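Local coordinates for Cap5O (Staphylococcus aureus, PDB 3OJO), which oxidises UDP-N-acetyl-mannosamine with NAD as cofactor, a step in building the capsular polysaccharide of the bacterium, at residues V91-N96 with G267-V272; K134-F139 with T206-A211; N225-N230 with R292-S297. One frame throughout, in Å; residues are numbered along the deposited sequence.

Contact 1. Residues V91-N96 with G267-V272. With NAD (nicotinamide-adenine-dinucleotide), chain J.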
loop_
_atom_site.group_PDB
_atom_site.type_symbol
_atom_site.label_atom_id
_atom_site.label_comp_id
_atom_site.label_asym_id
_atom_site.label_seq_id
_atom_site.Cartn_x
_atom_site.Cartn_y
_atom_site.Cartn_z
ATOM N N VAL B 91 6.075 21.813 -19.508
ATOM C CA VAL B 91 6.293 22.856 -18.501
ATOM C C VAL B 91 6.150 22.225 -17.083
ATOM O O VAL B 91 5.659 21.092 -16.988
ATOM C CB VAL B 91 5.360 24.088 -18.715
ATOM C CG1 VAL B 91 5.531 24.686 -20.109
ATOM C CG2 VAL B 91 3.903 23.728 -18.455
ATOM N N PRO B 92 6.545 22.892 -15.971
ATOM C CA PRO B 92 6.376 22.245 -14.661
ATOM C C PRO B 92 4.953 22.307 -14.107
ATOM O O PRO B 92 4.135 23.140 -14.508
ATOM C CB PRO B 92 7.372 22.986 -13.753
ATOM C CG PRO B 92 7.943 24.105 -14.588
ATOM C CD PRO B 92 7.147 24.231 -15.832
ATOM N N THR B 93 4.652 21.386 -13.200
ATOM C CA THR B 93 3.360 21.334 -12.508
ATOM C C THR B 93 3.689 21.448 -11.036
ATOM O O THR B 93 3.896 20.433 -10.375
ATOM C CB THR B 93 2.517 20.126 -12.896
ATOM O OG1 THR B 93 3.247 18.970 -12.565
ATOM C CG2 THR B 93 2.178 20.118 -14.355
ATOM N N PRO B 94 3.861 22.698 -10.538
ATOM C CA PRO B 94 4.251 22.881 -9.130
ATOM C C PRO B 94 3.230 22.335 -8.131
ATOM O O PRO B 94 2.097 21.993 -8.499
ATOM C CB PRO B 94 4.427 24.403 -9.009
ATOM C CG PRO B 94 4.494 24.913 -10.412
ATOM C CD PRO B 94 3.646 24.003 -11.202
ATOM N N ASN B 95 3.647 22.181 -6.880
ATOM C CA ASN B 95 2.697 21.676 -5.903
ATOM C C ASN B 95 1.915 22.812 -5.281
ATOM O O ASN B 95 2.471 23.872 -4.970
ATOM C CB ASN B 95 3.339 20.736 -4.889
ATOM C CG ASN B 95 3.031 19.292 -5.203
ATOM O OD1 ASN B 95 3.899 18.501 -5.603
ATOM N ND2 ASN B 95 1.766 18.933 -5.076
ATOM N N ASN B 96 0.600 22.625 -5.204
ATOM C CA ASN B 96 -0.322 23.606 -4.648
ATOM C C ASN B 96 -0.158 23.694 -3.127
ATOM O O ASN B 96 0.146 22.683 -2.476
ATOM C CB ASN B 96 -1.763 23.232 -5.009
ATOM C CG ASN B 96 -2.199 23.617 -6.396
ATOM O OD1 ASN B 96 -1.985 24.743 -6.862
ATOM N ND2 ASN B 96 -2.954 22.732 -7.024
ATOM N N GLY B 267 9.000 16.147 -3.864
ATOM C CA GLY B 267 8.707 16.230 -5.297
ATOM C C GLY B 267 7.247 16.112 -5.714
ATOM O O GLY B 267 6.403 16.916 -5.306
ATOM N N HIS B 268 6.972 15.096 -6.552
ATOM C CA HIS B 268 5.707 14.639 -7.162
ATOM C C HIS B 268 4.370 14.992 -6.475
ATOM O O HIS B 268 4.306 15.121 -5.249
ATOM C CB HIS B 268 5.773 13.112 -7.371
ATOM C CG HIS B 268 6.164 12.344 -6.140
ATOM N ND1 HIS B 268 7.495 12.072 -5.845
ATOM C CD2 HIS B 268 5.387 11.824 -5.162
ATOM C CE1 HIS B 268 7.481 11.398 -4.703
ATOM N NE2 HIS B 268 6.239 11.223 -4.253
ATOM N N CYS B 269 3.289 15.066 -7.278
ATOM C CA CYS B 269 1.936 15.357 -6.813
ATOM C C CYS B 269 0.967 14.191 -7.046
ATOM O O CYS B 269 1.186 13.369 -7.944
ATOM C CB CYS B 269 1.417 16.680 -7.367
ATOM S SG CYS B 269 1.763 16.965 -9.126
ATOM N N LEU B 270 -0.074 14.086 -6.191
ATOM C CA LEU B 270 -0.989 12.941 -6.131
ATOM C C LEU B 270 -2.277 12.944 -6.970
ATOM O O LEU B 270 -2.592 13.951 -7.609
ATOM C CB LEU B 270 -1.292 12.586 -4.668
ATOM C CG LEU B 270 -0.131 12.476 -3.713
ATOM C CD1 LEU B 270 -0.625 12.056 -2.358
ATOM C CD2 LEU B 270 0.940 11.505 -4.216
ATOM N N ALA B 271 -3.017 11.791 -6.946
ATOM C CA ALA B 271 -4.289 11.492 -7.633
ATOM C C ALA B 271 -5.495 12.298 -7.074
ATOM O O ALA B 271 -6.589 11.758 -6.849
ATOM C CB ALA B 271 -4.569 9.987 -7.591
ATOM N N VAL B 272 -5.288 13.605 -6.876
ATOM C CA VAL B 272 -6.325 14.495 -6.373
ATOM C C VAL B 272 -6.439 15.737 -7.224
ATOM O O VAL B 272 -5.461 16.471 -7.388
ATOM C CB VAL B 272 -6.213 14.810 -4.859
ATOM C CG1 VAL B 272 -6.801 13.681 -4.014
ATOM C CG2 VAL B 272 -4.771 15.116 -4.451
HETATM P PA NAD J . 11.870 21.971 -15.277
HETATM O O1A NAD J . 11.645 23.000 -14.240
HETATM O O2A NAD J . 13.253 21.454 -15.245
HETATM O O5B NAD J . 11.561 22.619 -16.716
HETATM C C5B NAD J . 10.439 23.429 -16.941
HETATM C C4B NAD J . 10.837 24.481 -17.950
HETATM O O4B NAD J . 9.675 25.006 -18.558
HETATM C C3B NAD J . 11.617 25.647 -17.329
HETATM O O3B NAD J . 12.752 25.936 -18.139
HETATM C C2B NAD J . 10.635 26.806 -17.448
HETATM O O2B NAD J . 11.258 28.065 -17.598
HETATM C C1B NAD J . 9.815 26.416 -18.666
HETATM N N9A NAD J . 8.496 27.065 -18.648
HETATM C C8A NAD J . 7.700 27.261 -17.540
HETATM N N7A NAD J . 6.519 27.783 -17.941
HETATM C C5A NAD J . 6.563 27.927 -19.289
HETATM C C6A NAD J . 5.635 28.432 -20.201
HETATM N N6A NAD J . 4.457 28.867 -19.742
HETATM N N1A NAD J . 5.956 28.458 -21.556
HETATM C C2A NAD J . 7.178 27.977 -22.000
HETATM N N3A NAD J . 8.093 27.483 -21.091
HETATM C C4A NAD J . 7.791 27.458 -19.757
HETATM O O3 NAD J . 10.762 20.805 -15.091
HETATM P PN NAD J . 10.933 19.313 -15.658
HETATM O O1N NAD J . 11.746 18.551 -14.676
HETATM O O2N NAD J . 11.334 19.365 -17.086
HETATM O O5D NAD J . 9.462 18.730 -15.548
HETATM C C5D NAD J . 8.342 19.473 -15.955
HETATM C C4D NAD J . 7.097 18.727 -15.486
HETATM O O4D NAD J . 7.051 17.434 -16.070
HETATM C C3D NAD J . 7.076 18.427 -13.987
HETATM O O3D NAD J . 6.780 19.515 -13.131
HETATM C C2D NAD J . 6.016 17.354 -13.958
HETATM O O2D NAD J . 4.782 17.934 -14.294
HETATM C C1D NAD J . 6.414 16.533 -15.174
HETATM N N1N NAD J . 7.296 15.444 -14.695
HETATM C C2N NAD J . 8.669 15.550 -14.710
HETATM C C3N NAD J . 9.454 14.499 -14.211
HETATM C C7N NAD J . 10.902 14.384 -14.599
HETATM O O7N NAD J . 11.377 13.113 -15.000
HETATM N N7N NAD J . 11.702 15.457 -14.531
HETATM C C4N NAD J . 8.834 13.364 -13.668
HETATM C C5N NAD J . 7.444 13.278 -13.620
HETATM C C6N NAD J . 6.693 14.341 -14.127
#
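Val91 opens the loop that follows strand 86-89 of the Rossmann domain, and its CG1 lies 3.5 Å from adenine atom C5A of NAD. Pro92 carries on along the cofactor, with CG 3.5 Å from C5B of the adenosine ribose. Thr93 then grips the other ribose twice. Its backbone N donates to O3D of NAD over 2.8 Å at 161°, and its OG1, set between the backbone N and the carbonyl carbon (chi1 60°), shares a 2.5 Å hydrogen bond with O2D of NAD. This OG1 also stands 4.2 Å from Cys269 SG, so the disulfide of this oxidised form borders the cofactor site. Asn95 makes the broadest contact, its amide lying against the backbone of Gly267-Cys269. Asn95 ND2 comes within 3.2 Å of Cys269 CB; Asn95 OD1 faces Gly267 O at 3.0 Å as modelled, two acceptors that would repel rather than bond. The pairing thus brings a loop of the NAD-binding domain against one of the central domain. Cys269 SG is bonded to Cys103 SG just ahead of helix 106-115, on which Val91, Pro92 and Thr93 rest, while Leu270 packs on helices 208-238 and 286-312.

Contact 2. Residues K134-F139 with T206-A211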
loop_
_atom_site.group_PDB
_atom_site.type_symbol
_atom_site.label_atom_id
_atom_site.label_comp_id
_atom_site.label_asym_id
_atom_site.label_seq_id
_atom_site.Cartn_x
_atom_site.Cartn_y
_atom_site.Cartn_z
ATOM N N LYS B 134 -8.859 14.237 -15.541
ATOM C CA LYS B 134 -9.893 15.022 -16.220
ATOM C C LYS B 134 -9.464 16.401 -16.738
ATOM O O LYS B 134 -10.312 17.170 -17.170
ATOM C CB LYS B 134 -11.255 14.984 -15.490
ATOM C CG LYS B 134 -11.816 13.561 -15.448
ATOM C CD LYS B 134 -13.282 13.543 -15.437
ATOM C CE LYS B 134 -14.017 13.719 -16.738
ATOM N NZ LYS B 134 -15.430 13.326 -16.491
ATOM N N THR B 135 -8.138 16.678 -16.764
ATOM C CA THR B 135 -7.553 17.924 -17.284
ATOM C C THR B 135 -7.737 17.994 -18.799
ATOM O O THR B 135 -8.127 19.035 -19.330
ATOM C CB THR B 135 -6.070 18.025 -16.899
ATOM O OG1 THR B 135 -5.977 18.153 -15.485
ATOM C CG2 THR B 135 -5.340 19.191 -17.578
ATOM N N MET B 136 -7.445 16.893 -19.492
ATOM C CA MET B 136 -7.565 16.838 -20.942
ATOM C C MET B 136 -9.010 17.051 -21.391
ATOM O O MET B 136 -9.271 17.920 -22.216
ATOM C CB MET B 136 -6.995 15.521 -21.490
ATOM C CG MET B 136 -5.498 15.380 -21.322
ATOM S SD MET B 136 -4.515 16.777 -21.911
ATOM C CE MET B 136 -4.687 16.607 -23.657
ATOM N N ASP B 137 -9.938 16.329 -20.762
ATOM C CA ASP B 137 -11.367 16.353 -21.032
ATOM C C ASP B 137 -12.107 17.601 -20.535
ATOM O O ASP B 137 -12.935 18.135 -21.275
ATOM C CB ASP B 137 -12.031 15.071 -20.481
ATOM C CG ASP B 137 -11.647 13.813 -21.247
ATOM O OD1 ASP B 137 -10.763 13.050 -20.755
ATOM O OD2 ASP B 137 -12.205 13.597 -22.348
ATOM N N ASP B 138 -11.856 18.042 -19.289
ATOM C CA ASP B 138 -12.586 19.164 -18.683
ATOM C C ASP B 138 -11.929 20.539 -18.744
ATOM O O ASP B 138 -12.611 21.538 -18.478
ATOM C CB ASP B 138 -12.973 18.841 -17.219
ATOM C CG ASP B 138 -13.820 17.604 -16.989
ATOM O OD1 ASP B 138 -14.285 16.997 -17.992
ATOM O OD2 ASP B 138 -14.027 17.243 -15.805
ATOM N N PHE B 139 -10.616 20.602 -19.052
ATOM C CA PHE B 139 -9.869 21.862 -19.072
ATOM C C PHE B 139 -9.228 22.170 -20.413
ATOM O O PHE B 139 -9.304 23.315 -20.860
ATOM C CB PHE B 139 -8.809 21.894 -17.959
ATOM C CG PHE B 139 -9.325 21.953 -16.539
ATOM C CD1 PHE B 139 -9.902 20.836 -15.942
ATOM C CD2 PHE B 139 -9.151 23.099 -15.766
ATOM C CE1 PHE B 139 -10.353 20.883 -14.623
ATOM C CE2 PHE B 139 -9.593 23.142 -14.440
ATOM C CZ PHE B 139 -10.191 22.034 -13.877
ATOM N N THR B 206 -4.628 3.966 -24.611
ATOM C CA THR B 206 -5.712 4.172 -23.654
ATOM C C THR B 206 -6.298 5.556 -23.839
ATOM O O THR B 206 -5.809 6.294 -24.678
ATOM C CB THR B 206 -5.247 3.865 -22.203
ATOM O OG1 THR B 206 -6.355 4.076 -21.347
ATOM C CG2 THR B 206 -4.058 4.721 -21.739
ATOM N N ASP B 207 -7.337 5.907 -23.076
ATOM C CA ASP B 207 -7.895 7.249 -23.138
ATOM C C ASP B 207 -7.172 8.174 -22.124
ATOM O O ASP B 207 -6.531 7.695 -21.178
ATOM C CB ASP B 207 -9.435 7.254 -22.987
ATOM C CG ASP B 207 -9.967 6.806 -21.630
ATOM O OD1 ASP B 207 -9.157 6.331 -20.799
ATOM O OD2 ASP B 207 -11.179 7.011 -21.373
ATOM N N ALA B 208 -7.245 9.485 -22.369
ATOM C CA ALA B 208 -6.589 10.523 -21.587
ATOM C C ALA B 208 -6.837 10.419 -20.072
ATOM O O ALA B 208 -5.870 10.474 -19.314
ATOM C CB ALA B 208 -6.962 11.899 -22.115
ATOM N N ARG B 209 -8.090 10.201 -19.644
ATOM C CA ARG B 209 -8.446 10.063 -18.229
ATOM C C ARG B 209 -7.756 8.869 -17.535
ATOM O O ARG B 209 -7.377 8.997 -16.377
ATOM C CB ARG B 209 -9.981 10.071 -18.019
ATOM C CG ARG B 209 -10.732 8.816 -18.533
ATOM C CD ARG B 209 -12.235 8.987 -18.434
ATOM N NE ARG B 209 -12.751 9.929 -19.437
ATOM C CZ ARG B 209 -13.926 10.553 -19.361
ATOM N NH1 ARG B 209 -14.739 10.332 -18.342
ATOM N NH2 ARG B 209 -14.290 11.405 -20.302
ATOM N N THR B 210 -7.575 7.738 -18.247
ATOM C CA THR B 210 -6.915 6.540 -17.737
ATOM C C THR B 210 -5.421 6.788 -17.577
ATOM O O THR B 210 -4.850 6.362 -16.576
ATOM C CB THR B 210 -7.266 5.307 -18.587
ATOM O OG1 THR B 210 -8.680 5.116 -18.539
ATOM C CG2 THR B 210 -6.570 4.017 -18.097
ATOM N N ALA B 211 -4.811 7.498 -18.542
ATOM C CA ALA B 211 -3.400 7.866 -18.534
ATOM C C ALA B 211 -3.099 8.808 -17.345
ATOM O O ALA B 211 -2.052 8.676 -16.691
ATOM C CB ALA B 211 -3.036 8.562 -19.855
#
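The Arg209 guanidinium has Lys134 CE over one face, 3.8 Å from Arg209 NH1, and the Asp137 carboxylate approaches it obliquely, the two planes 63° apart. At the rim of the Phe139 ring, in its plane, lies Lys134 O. Arg209 CG sits between the backbone N and carbonyl carbon (chi1 70°), and a bend at chi3 leads the guanidinium to Asp137, where OD2 and Arg209 NH2 form a long salt bridge of 3.7 Å. Another long bridge joins Arg209 NE to Asp207 OD2. Lys134 and Arg209 run side by side, with Lys134 NZ only 3.6 Å from Arg209 NH1; this repulsion is probably eased because each donates to a backbone carbonyl of the second subunit, NZ to Leu239 O and NH1 to Asn240 O. Closer to the backbones, Met136 CB meets Ala208 CB at 3.7 Å. Asp207 is the N-cap: its OD1 takes a weak capping bond from Thr210 N and a 2.6 Å hydrogen bond from Thr210 OG1, the latter on the syn lone pair. The contact sets the start of helix 135-145 beside the junction of helix 208-238 and strand 203-207, outermost of the large sheet within this chain, with Met136 reaching strand 156-159.

Contact 3. Residues N225-N230 with R292-S297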
loop_
_atom_site.group_PDB
_atom_site.type_symbol
_atom_site.label_atom_id
_atom_site.label_comp_id
_atom_site.label_asym_id
_atom_site.label_seq_id
_atom_site.Cartn_x
_atom_site.Cartn_y
_atom_site.Cartn_z
ATOM N N ASN B 225 1.801 4.103 1.183
ATOM C CA ASN B 225 2.644 3.028 1.691
ATOM C C ASN B 225 3.856 3.522 2.507
ATOM O O ASN B 225 4.231 2.903 3.516
ATOM C CB ASN B 225 2.997 2.044 0.600
ATOM C CG ASN B 225 1.910 1.032 0.423
ATOM O OD1 ASN B 225 1.035 1.170 -0.430
ATOM N ND2 ASN B 225 1.858 0.069 1.318
ATOM N N ILE B 226 4.409 4.673 2.105
ATOM C CA ILE B 226 5.490 5.331 2.821
ATOM C C ILE B 226 4.920 5.847 4.150
ATOM O O ILE B 226 5.547 5.643 5.180
ATOM C CB ILE B 226 6.200 6.416 1.974
ATOM C CG1 ILE B 226 7.042 5.745 0.846
ATOM C CG2 ILE B 226 7.072 7.314 2.870
ATOM C CD1 ILE B 226 7.743 6.783 -0.158
ATOM N N ALA B 227 3.705 6.447 4.129
ATOM C CA ALA B 227 2.980 6.910 5.328
ATOM C C ALA B 227 2.791 5.732 6.307
ATOM O O ALA B 227 3.030 5.885 7.504
ATOM C CB ALA B 227 1.628 7.483 4.930
ATOM N N LEU B 228 2.417 4.554 5.784
ATOM C CA LEU B 228 2.260 3.341 6.589
ATOM C C LEU B 228 3.552 2.953 7.319
ATOM O O LEU B 228 3.525 2.712 8.518
ATOM C CB LEU B 228 1.699 2.192 5.736
ATOM C CG LEU B 228 1.567 0.818 6.427
ATOM C CD1 LEU B 228 0.733 0.913 7.693
ATOM C CD2 LEU B 228 0.977 -0.172 5.495
ATOM N N ALA B 229 4.672 2.946 6.594
ATOM C CA ALA B 229 6.016 2.664 7.085
ATOM C C ALA B 229 6.409 3.669 8.162
ATOM O O ALA B 229 6.858 3.265 9.232
ATOM C CB ALA B 229 7.001 2.704 5.931
ATOM N N ASN B 230 6.177 4.967 7.901
ATOM C CA ASN B 230 6.473 6.065 8.814
ATOM C C ASN B 230 5.640 6.018 10.084
ATOM O O ASN B 230 6.160 6.277 11.168
ATOM C CB ASN B 230 6.330 7.402 8.102
ATOM C CG ASN B 230 7.470 7.743 7.165
ATOM O OD1 ASN B 230 7.322 8.483 6.204
ATOM N ND2 ASN B 230 8.648 7.321 7.478
ATOM N N ARG B 292 -0.687 11.896 3.640
ATOM C CA ARG B 292 -0.017 13.178 3.411
ATOM C C ARG B 292 0.308 13.857 4.757
ATOM O O ARG B 292 1.421 14.359 4.949
ATOM C CB ARG B 292 -0.917 14.085 2.551
ATOM C CG ARG B 292 -0.863 13.795 1.051
ATOM C CD ARG B 292 0.200 14.615 0.348
ATOM N NE ARG B 292 1.546 14.042 0.500
ATOM C CZ ARG B 292 2.519 14.571 1.241
ATOM N NH1 ARG B 292 2.323 15.710 1.895
ATOM N NH2 ARG B 292 3.694 13.964 1.336
ATOM N N GLU B 293 -0.659 13.817 5.696
ATOM C CA GLU B 293 -0.522 14.356 7.048
ATOM C C GLU B 293 0.631 13.686 7.781
ATOM O O GLU B 293 1.444 14.393 8.388
ATOM C CB GLU B 293 -1.825 14.190 7.847
ATOM C CG GLU B 293 -2.935 15.162 7.449
ATOM C CD GLU B 293 -4.347 14.885 7.948
ATOM O OE1 GLU B 293 -5.280 15.560 7.456
ATOM O OE2 GLU B 293 -4.525 14.012 8.831
ATOM N N ILE B 294 0.727 12.321 7.688
ATOM C CA ILE B 294 1.777 11.506 8.305
ATOM C C ILE B 294 3.115 11.852 7.697
ATOM O O ILE B 294 4.054 12.133 8.436
ATOM C CB ILE B 294 1.461 9.970 8.300
ATOM C CG1 ILE B 294 0.195 9.653 9.121
ATOM C CG2 ILE B 294 2.631 9.143 8.826
ATOM C CD1 ILE B 294 -0.581 8.493 8.612
ATOM N N ASN B 295 3.186 11.920 6.360
ATOM C CA ASN B 295 4.415 12.271 5.647
ATOM C C ASN B 295 4.909 13.689 5.924
ATOM O O ASN B 295 6.126 13.903 6.038
ATOM C CB ASN B 295 4.332 11.942 4.155
ATOM C CG ASN B 295 4.227 10.457 3.884
ATOM O OD1 ASN B 295 4.668 9.614 4.670
ATOM N ND2 ASN B 295 3.629 10.094 2.771
ATOM N N ASN B 296 3.962 14.628 6.106
ATOM C CA ASN B 296 4.245 16.024 6.444
ATOM C C ASN B 296 4.768 16.169 7.876
ATOM O O ASN B 296 5.494 17.123 8.159
ATOM C CB ASN B 296 2.987 16.896 6.274
ATOM C CG ASN B 296 2.613 17.210 4.845
ATOM O OD1 ASN B 296 3.419 17.135 3.905
ATOM N ND2 ASN B 296 1.366 17.553 4.649
ATOM N N SER B 297 4.378 15.247 8.781
ATOM C CA SER B 297 4.766 15.271 10.192
ATOM C C SER B 297 6.166 14.692 10.462
ATOM O O SER B 297 6.669 14.848 11.580
ATOM C CB SER B 297 3.721 14.530 11.028
ATOM O OG SER B 297 3.883 13.122 10.910
#
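The segments 225-230 and 292-297 cross at 56° with their axes 8.6 Å apart at closest approach, and Ala227 and Asn295 have the closest CA atoms. This is a helix-helix crossing inside the helical central domain of the UDP-glucose/GDP-mannose dehydrogenase family, between the long helices 208-238 and 286-312. The small Ala227 lets the partner helix come close: its CB is 4.2 Å from Ile294 CB, and its carbonyl O is 3.5 Å from Ile294 CG2. That methyl, anti to the backbone N of Ile294, also reaches the CB of Asn230. Asn295 supplies the other half of the contact. With CG anti to its own carbonyl carbon (chi1 -66°), it lays its amide across Ala227, its OD1 3.8 Å from Ile226 CG2. ND2 of the same amide donates to Asp223 O, one turn before Ile226, so the side chain spans from one helix to the backbone of the other. Asn230 crosses Asn295 at roughly a right angle, the two amide planes 85° apart. Ala227 and Ile294 also pack on Leu287 of the second subunit, and Asn225 is hydrogen-bonded to Asn225 of that subunit, which places the crossing at the dimer interface. Where the two helices meet, Asn295 OD1 lies 3.3 Å from Ala227 CA.

How the contacts relate
From the N terminus, the chain lays down 91-96 beside the cofactor, then 134-139 at the start of a Rossmann-domain helix. Contact 2 closes first, when 206-211 returns; its loop is nested in that of contact 1. Helix 208-238 begins there and runs on to 225-230, so contacts 2 and 3 use the same helix. Segment 267-272 then closes contact 1, and 292-297 closes contact 3, whose loop crosses that of contact 1. These two touch where Leu270 CD1 meets Arg292 CD at 3.8 Å. Contact 1 joins NAD-binding and central domains; contact 2 sets helix 135-145 beside helix 208-238 where it leaves the large sheet; contact 3 binds the central domain internally.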